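Local coordinates for protein glutathione s-transferase S2 (Nilaparvata lugens, PDB 5H5L) that binds glutathione as a sigma-class glutathione transferase, probably conjugates it to electrophilic substrates, and acts as a glutathione-requiring prostaglandin D synthase, at residues Pro17-Leu22 with Phe29-Ile34; Gly142-Gly147 with Trp151-Phe156. One frame throughout, in Å; residues are numbered along the deposited sequence.

Interaction 1. Residues Pro17-Leu22 with Phe29-Ile34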
loop_
_atom_site.group_PDB
_atom_site.type_symbol
_atom_site.label_atom_id
_atom_site.label_comp_id
_atom_site.label_asym_id
_atom_site.label_seq_id
_atom_site.Cartn_x
_atom_site.Cartn_y
_atom_site.Cartn_z
ATOM N N PRO B 17 11.050 4.952 8.608
ATOM C CA PRO B 17 10.895 5.752 7.398
ATOM C C PRO B 17 10.342 7.127 7.679
ATOM O O PRO B 17 10.779 8.102 7.056
ATOM C CB PRO B 17 9.962 4.901 6.528
ATOM C CG PRO B 17 9.514 3.814 7.333
ATOM C CD PRO B 17 10.412 3.632 8.478
ATOM N N ILE B 18 9.419 7.255 8.635
ATOM C CA ILE B 18 8.881 8.578 8.928
ATOM C C ILE B 18 9.915 9.425 9.665
ATOM O O ILE B 18 10.104 10.610 9.362
ATOM C CB ILE B 18 7.573 8.439 9.727
ATOM C CG1 ILE B 18 6.512 7.692 8.904
ATOM C CG2 ILE B 18 7.040 9.814 10.101
ATOM C CD1 ILE B 18 5.376 7.148 9.702
ATOM N N ARG B 19 10.627 8.825 10.624
ATOM C CA ARG B 19 11.698 9.562 11.297
ATOM C C ARG B 19 12.755 10.035 10.304
ATOM O O ARG B 19 13.218 11.186 10.372
ATOM C CB ARG B 19 12.335 8.688 12.385
ATOM C CG ARG B 19 11.403 8.277 13.531
ATOM C CD ARG B 19 12.007 7.151 14.374
ATOM N NE ARG B 19 11.141 6.658 15.444
ATOM C CZ ARG B 19 10.962 5.380 15.743
ATOM N NH1 ARG B 19 11.570 4.424 15.046
ATOM N NH2 ARG B 19 10.150 5.041 16.734
ATOM N N TRP B 20 13.158 9.167 9.367
ATOM C CA TRP B 20 14.151 9.592 8.388
ATOM C C TRP B 20 13.618 10.707 7.514
ATOM O O TRP B 20 14.348 11.644 7.193
ATOM C CB TRP B 20 14.613 8.433 7.490
ATOM C CG TRP B 20 15.491 7.414 8.173
ATOM C CD1 TRP B 20 15.624 7.222 9.511
ATOM C CD2 TRP B 20 16.354 6.444 7.541
ATOM N NE1 TRP B 20 16.508 6.193 9.759
ATOM C CE2 TRP B 20 16.963 5.701 8.566
ATOM C CE3 TRP B 20 16.651 6.127 6.214
ATOM C CZ2 TRP B 20 17.844 4.677 8.315
ATOM C CZ3 TRP B 20 17.537 5.101 5.965
ATOM C CH2 TRP B 20 18.137 4.403 7.011
ATOM N N MET B 21 12.358 10.612 7.075
ATOM C CA MET B 21 11.802 11.668 6.224
ATOM C C MET B 21 11.717 12.994 6.976
ATOM O O MET B 21 12.011 14.061 6.419
ATOM C CB MET B 21 10.423 11.256 5.706
ATOM C CG MET B 21 10.445 10.201 4.590
ATOM S SD MET B 21 11.472 10.650 3.203
ATOM C CE MET B 21 10.737 12.146 2.679
ATOM N N LEU B 22 11.320 12.947 8.229
ATOM C CA LEU B 22 11.238 14.187 9.002
ATOM C C LEU B 22 12.634 14.757 9.239
ATOM O O LEU B 22 12.832 15.977 9.166
ATOM C CB LEU B 22 10.523 13.927 10.320
ATOM C CG LEU B 22 9.015 13.637 10.227
ATOM C CD1 LEU B 22 8.543 13.137 11.531
ATOM C CD2 LEU B 22 8.277 14.903 9.869
ATOM N N PHE B 29 10.426 17.426 15.572
ATOM C CA PHE B 29 9.299 16.560 15.770
ATOM C C PHE B 29 9.484 15.813 17.068
ATOM O O PHE B 29 10.606 15.479 17.462
ATOM C CB PHE B 29 9.139 15.591 14.597
ATOM C CG PHE B 29 10.208 14.539 14.496
ATOM C CD1 PHE B 29 11.369 14.773 13.784
ATOM C CD2 PHE B 29 10.013 13.308 15.041
ATOM C CE1 PHE B 29 12.329 13.768 13.663
ATOM C CE2 PHE B 29 10.942 12.302 14.921
ATOM C CZ PHE B 29 12.093 12.525 14.221
ATOM N N GLU B 30 8.360 15.542 17.721
ATOM C CA GLU B 30 8.363 14.689 18.888
ATOM C C GLU B 30 8.414 13.238 18.455
ATOM O O GLU B 30 7.560 12.774 17.685
ATOM C CB GLU B 30 7.124 14.951 19.748
ATOM C CG GLU B 30 7.060 14.066 20.969
ATOM C CD GLU B 30 5.826 14.319 21.814
ATOM O OE1 GLU B 30 5.307 15.450 21.801
ATOM O OE2 GLU B 30 5.369 13.370 22.478
ATOM N N ASP B 31 9.406 12.521 18.977
ATOM C CA ASP B 31 9.613 11.102 18.694
ATOM C C ASP B 31 9.078 10.309 19.879
ATOM O O ASP B 31 9.819 9.843 20.747
ATOM C CB ASP B 31 11.093 10.819 18.443
ATOM C CG ASP B 31 11.345 9.453 17.862
ATOM O OD1 ASP B 31 10.446 8.916 17.189
ATOM O OD2 ASP B 31 12.455 8.906 18.074
ATOM N N ASN B 32 7.757 10.139 19.898
ATOM C CA ASN B 32 7.067 9.462 20.996
ATOM C C ASN B 32 7.175 7.947 20.848
ATOM O O ASN B 32 6.477 7.346 20.023
ATOM C CB ASN B 32 5.607 9.928 21.030
ATOM C CG ASN B 32 4.844 9.373 22.202
ATOM O OD1 ASN B 32 5.337 9.378 23.333
ATOM N ND2 ASN B 32 3.633 8.871 21.944
ATOM N N ARG B 33 8.027 7.315 21.675
ATOM C CA ARG B 33 8.317 5.884 21.602
ATOM C C ARG B 33 7.610 5.094 22.696
ATOM O O ARG B 33 7.565 5.512 23.855
ATOM C CB ARG B 33 9.826 5.619 21.689
ATOM C CG ARG B 33 10.608 6.221 20.536
ATOM C CD ARG B 33 12.142 6.091 20.660
ATOM N NE ARG B 33 12.731 6.346 19.349
ATOM C CZ ARG B 33 13.329 5.453 18.562
ATOM N NH1 ARG B 33 13.511 4.185 18.911
ATOM N NH2 ARG B 33 13.731 5.850 17.380
ATOM N N ILE B 34 7.107 3.921 22.323
ATOM C CA ILE B 34 6.234 3.112 23.160
ATOM C C ILE B 34 6.932 1.813 23.489
ATOM O O ILE B 34 7.434 1.125 22.589
ATOM C CB ILE B 34 4.898 2.798 22.463
ATOM C CG1 ILE B 34 4.263 4.067 21.943
ATOM C CG2 ILE B 34 3.951 2.070 23.416
ATOM C CD1 ILE B 34 3.978 5.098 23.013
HETATM O O HOH W 1 8.336 7.193 17.615
#

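Interaction 2. Residues Gly142-Gly147 with Trp151-Phe156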
loop_
_atom_site.group_PDB
_atom_site.type_symbol
_atom_site.label_atom_id
_atom_site.label_comp_id
_atom_site.label_asym_id
_atom_site.label_seq_id
_atom_site.Cartn_x
_atom_site.Cartn_y
_atom_site.Cartn_z
ATOM N N GLY B 142 20.743 3.887 -10.369
ATOM C CA GLY B 142 21.172 3.747 -9.004
ATOM C C GLY B 142 20.129 4.136 -7.976
ATOM O O GLY B 142 20.479 4.379 -6.813
ATOM N N TYR B 143 18.861 4.244 -8.375
ATOM C CA TYR B 143 17.758 4.570 -7.470
ATOM C C TYR B 143 16.593 3.636 -7.755
ATOM O O TYR B 143 16.581 2.910 -8.756
ATOM C CB TYR B 143 17.324 6.028 -7.635
ATOM C CG TYR B 143 18.396 6.993 -7.262
ATOM C CD1 TYR B 143 18.605 7.313 -5.932
ATOM C CD2 TYR B 143 19.222 7.577 -8.232
ATOM C CE1 TYR B 143 19.589 8.203 -5.557
ATOM C CE2 TYR B 143 20.228 8.468 -7.865
ATOM C CZ TYR B 143 20.394 8.773 -6.515
ATOM O OH TYR B 143 21.351 9.638 -6.069
ATOM N N LEU B 144 15.601 3.655 -6.856
ATOM C CA LEU B 144 14.402 2.867 -7.072
ATOM C C LEU B 144 13.628 3.354 -8.275
ATOM O O LEU B 144 13.004 2.542 -8.964
ATOM C CB LEU B 144 13.483 2.890 -5.848
ATOM C CG LEU B 144 13.669 1.883 -4.729
ATOM C CD1 LEU B 144 12.492 2.091 -3.751
ATOM C CD2 LEU B 144 13.764 0.415 -5.192
ATOM N N ALA B 145 13.659 4.656 -8.563
ATOM C CA ALA B 145 12.781 5.177 -9.589
ATOM C C ALA B 145 13.341 6.446 -10.203
ATOM O O ALA B 145 13.927 7.272 -9.499
ATOM C CB ALA B 145 11.402 5.476 -9.015
ATOM N N ASN B 146 13.143 6.583 -11.523
ATOM C CA ASN B 146 13.324 7.840 -12.257
ATOM C C ASN B 146 14.772 8.347 -12.243
ATOM O O ASN B 146 15.030 9.530 -12.497
ATOM C CB ASN B 146 12.410 8.938 -11.715
ATOM C CG ASN B 146 10.945 8.530 -11.666
ATOM O OD1 ASN B 146 10.375 8.068 -12.656
ATOM N ND2 ASN B 146 10.322 8.741 -10.513
ATOM N N GLY B 147 15.740 7.500 -11.930
ATOM C CA GLY B 147 17.112 7.960 -11.901
ATOM C C GLY B 147 17.395 9.056 -10.905
ATOM O O GLY B 147 18.363 9.787 -11.075
ATOM N N TRP B 151 11.415 9.590 -1.962
ATOM C CA TRP B 151 10.964 9.092 -0.665
ATOM C C TRP B 151 10.930 7.577 -0.676
ATOM O O TRP B 151 11.116 6.937 0.361
ATOM C CB TRP B 151 9.563 9.668 -0.312
ATOM C CG TRP B 151 8.470 9.152 -1.203
ATOM C CD1 TRP B 151 8.022 9.723 -2.371
ATOM C CD2 TRP B 151 7.696 7.969 -1.016
ATOM N NE1 TRP B 151 7.020 8.975 -2.907
ATOM C CE2 TRP B 151 6.803 7.890 -2.095
ATOM C CE3 TRP B 151 7.677 6.957 -0.042
ATOM C CZ2 TRP B 151 5.903 6.859 -2.234
ATOM C CZ3 TRP B 151 6.788 5.927 -0.177
ATOM C CH2 TRP B 151 5.915 5.867 -1.269
ATOM N N GLY B 152 10.720 6.988 -1.846
ATOM C CA GLY B 152 10.758 5.554 -1.947
ATOM C C GLY B 152 12.102 4.961 -1.537
ATOM O O GLY B 152 12.156 3.941 -0.841
ATOM N N ASP B 153 13.197 5.570 -1.987
ATOM C CA ASP B 153 14.526 5.098 -1.572
ATOM C C ASP B 153 14.668 5.123 -0.055
ATOM O O ASP B 153 15.209 4.194 0.559
ATOM C CB ASP B 153 15.615 5.972 -2.213
ATOM C CG ASP B 153 15.568 5.960 -3.728
ATOM O OD1 ASP B 153 15.563 4.856 -4.313
ATOM O OD2 ASP B 153 15.490 7.058 -4.336
ATOM N N ILE B 154 14.189 6.184 0.570
ATOM C CA ILE B 154 14.317 6.326 2.005
ATOM C C ILE B 154 13.458 5.313 2.732
ATOM O O ILE B 154 13.896 4.707 3.704
ATOM C CB ILE B 154 13.998 7.785 2.353
ATOM C CG1 ILE B 154 15.153 8.649 1.798
ATOM C CG2 ILE B 154 13.873 7.980 3.846
ATOM C CD1 ILE B 154 14.906 10.132 1.844
ATOM N N TYR B 155 12.239 5.085 2.256
ATOM C CA TYR B 155 11.387 4.073 2.860
ATOM C C TYR B 155 12.023 2.692 2.732
ATOM O O TYR B 155 12.100 1.935 3.701
ATOM C CB TYR B 155 10.020 4.141 2.171
ATOM C CG TYR B 155 8.920 3.321 2.781
ATOM C CD1 TYR B 155 8.024 3.896 3.680
ATOM C CD2 TYR B 155 8.725 1.993 2.413
ATOM C CE1 TYR B 155 6.974 3.166 4.214
ATOM C CE2 TYR B 155 7.690 1.258 2.952
ATOM C CZ TYR B 155 6.816 1.866 3.857
ATOM O OH TYR B 155 5.792 1.132 4.394
ATOM N N PHE B 156 12.497 2.369 1.533
ATOM C CA PHE B 156 13.080 1.059 1.227
ATOM C C PHE B 156 14.290 0.766 2.125
ATOM O O PHE B 156 14.347 -0.272 2.809
ATOM C CB PHE B 156 13.427 1.093 -0.264
ATOM C CG PHE B 156 14.071 -0.146 -0.834
ATOM C CD1 PHE B 156 13.414 -1.359 -0.867
ATOM C CD2 PHE B 156 15.295 -0.050 -1.465
ATOM C CE1 PHE B 156 14.027 -2.485 -1.467
ATOM C CE2 PHE B 156 15.871 -1.147 -2.059
ATOM C CZ PHE B 156 15.248 -2.347 -2.058
HETATM O O HOH W 2 13.964 6.745 -6.480
#

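Interaction 1. Residues Pro17-Leu22 with Phe29-Ile34
Arg19 reaches from helix 15-25 to strand 30-34 and gives its NE to Asp31 OD1, 2.9 Å away in a hydrogen bond that is also a salt bridge. The oxygen lies close to the guanidinium plane and accepts through its syn lone pair, with an N-H...O angle of 156°. An extended chain from CG to NE carries the group this far. The carboxylate stands at 77° to the guanidinium, and its OD2 takes Arg33 NE at 2.9 Å from above the carboxylate plane. With its NE held there, Arg33 lies flat over one face of Arg19: the guanidinium centres are 3.7 Å apart and the planes 20° from parallel. Nearer the loop the packing is purely apolar. Leu22 CD1 sits over a face of the Phe29 ring, 3.9 Å from its centroid, while Leu22 CB approaches Phe29 CD1 at 3.7 Å. Leu22 and Arg19 are buried, whereas Phe29, Asp31 and Arg33 stay partly exposed. A water accepts from Arg19 NH2 at 2.9 Å and lies 2.8 Å from Asp31 OD1. Arg19 NH1 also pairs with Glu16 and bonds to the Phe11 carbonyl, and NH2 bonds to the Phe9 carbonyl. The contact joins helix and strand of the beta-alpha-beta unit 4-9, 15-25, 30-34 in the thioredoxin-like N-terminal domain. Asp31 bonds to both stacked guanidinium groups and Glu16 pairs with Arg19, so their charge is probably balanced, consistent with a fixed guanidinium about 4 Å from the side chain of glutathione-binding Tyr8.

Interaction 2. Residues Gly142-Gly147 with Trp151-Phe156
Leu144 lays its CD2 over one face of the Phe156 ring, 4.2 Å from the centroid and 16° off the ring normal, displaced toward the rim. Its other branch, CD1, turns to the helix backbone, meeting Phe156 CB at 3.7 Å and Gly152 O at 3.5 Å. Gly152 has no side chain, and Leu144 CD1 rests against its backbone. Phe156 CG is anti to its backbone N (chi1 179°), a setting that turns one ring face to Leu144 CD2. The polar half of the contact belongs to Asp153, whose OD1 accepts the backbone N-H of Leu144 at 2.8 Å through its syn lone pair; the 164° angle at the hydrogen makes this bond nearly straight. Asp153 OD2 is engaged differently: it accepts from Ser150 N just ahead of the helix, as in the Ser/Thr-X-X-Asp N-capping box of this GST helix, and a water that accepts from Ala145 N lies 2.7 Å from OD2. One buried carboxylate thus ties the loop to the helix start both directly and through solvent, and the donors gathered around it would be expected to favour its ionised form. Tyr143 CD1 passes 3.5 Å from Asp153 OD2. In the all-helical C-terminal domain of this GST fold, the loop after helix 111-139 is thereby held to the first turns of helix 151-164. Leu180 of helix 175-185 packs on Tyr143, Asp153 and Phe156, while Phe95 of helix 82-106 meets the Phe156 ring edge-to-face.

In the fold
From the N terminus, strand 4-9 leads into helix 15-25 and then strand 30-34; interaction 1 closes the six-residue connection between the last two, within the beta-alpha-beta unit of the thioredoxin-like domain. Interaction 2 closes a much later loop of three residues, 148-150, at the start of helix 151-164 in the C-terminal domain. The two are in series along the chain, neither nested nor crossed, and their centres lie 20 Å apart. Their helices nevertheless touch: Pro17 CB lies 3.6 Å from Tyr155 CD1, and Met21 SD is also 3.6 Å from Ile154 CG2. Helix 15-25 thus lies between strand 30-34 and helix 151-164, and meets the latter by packing.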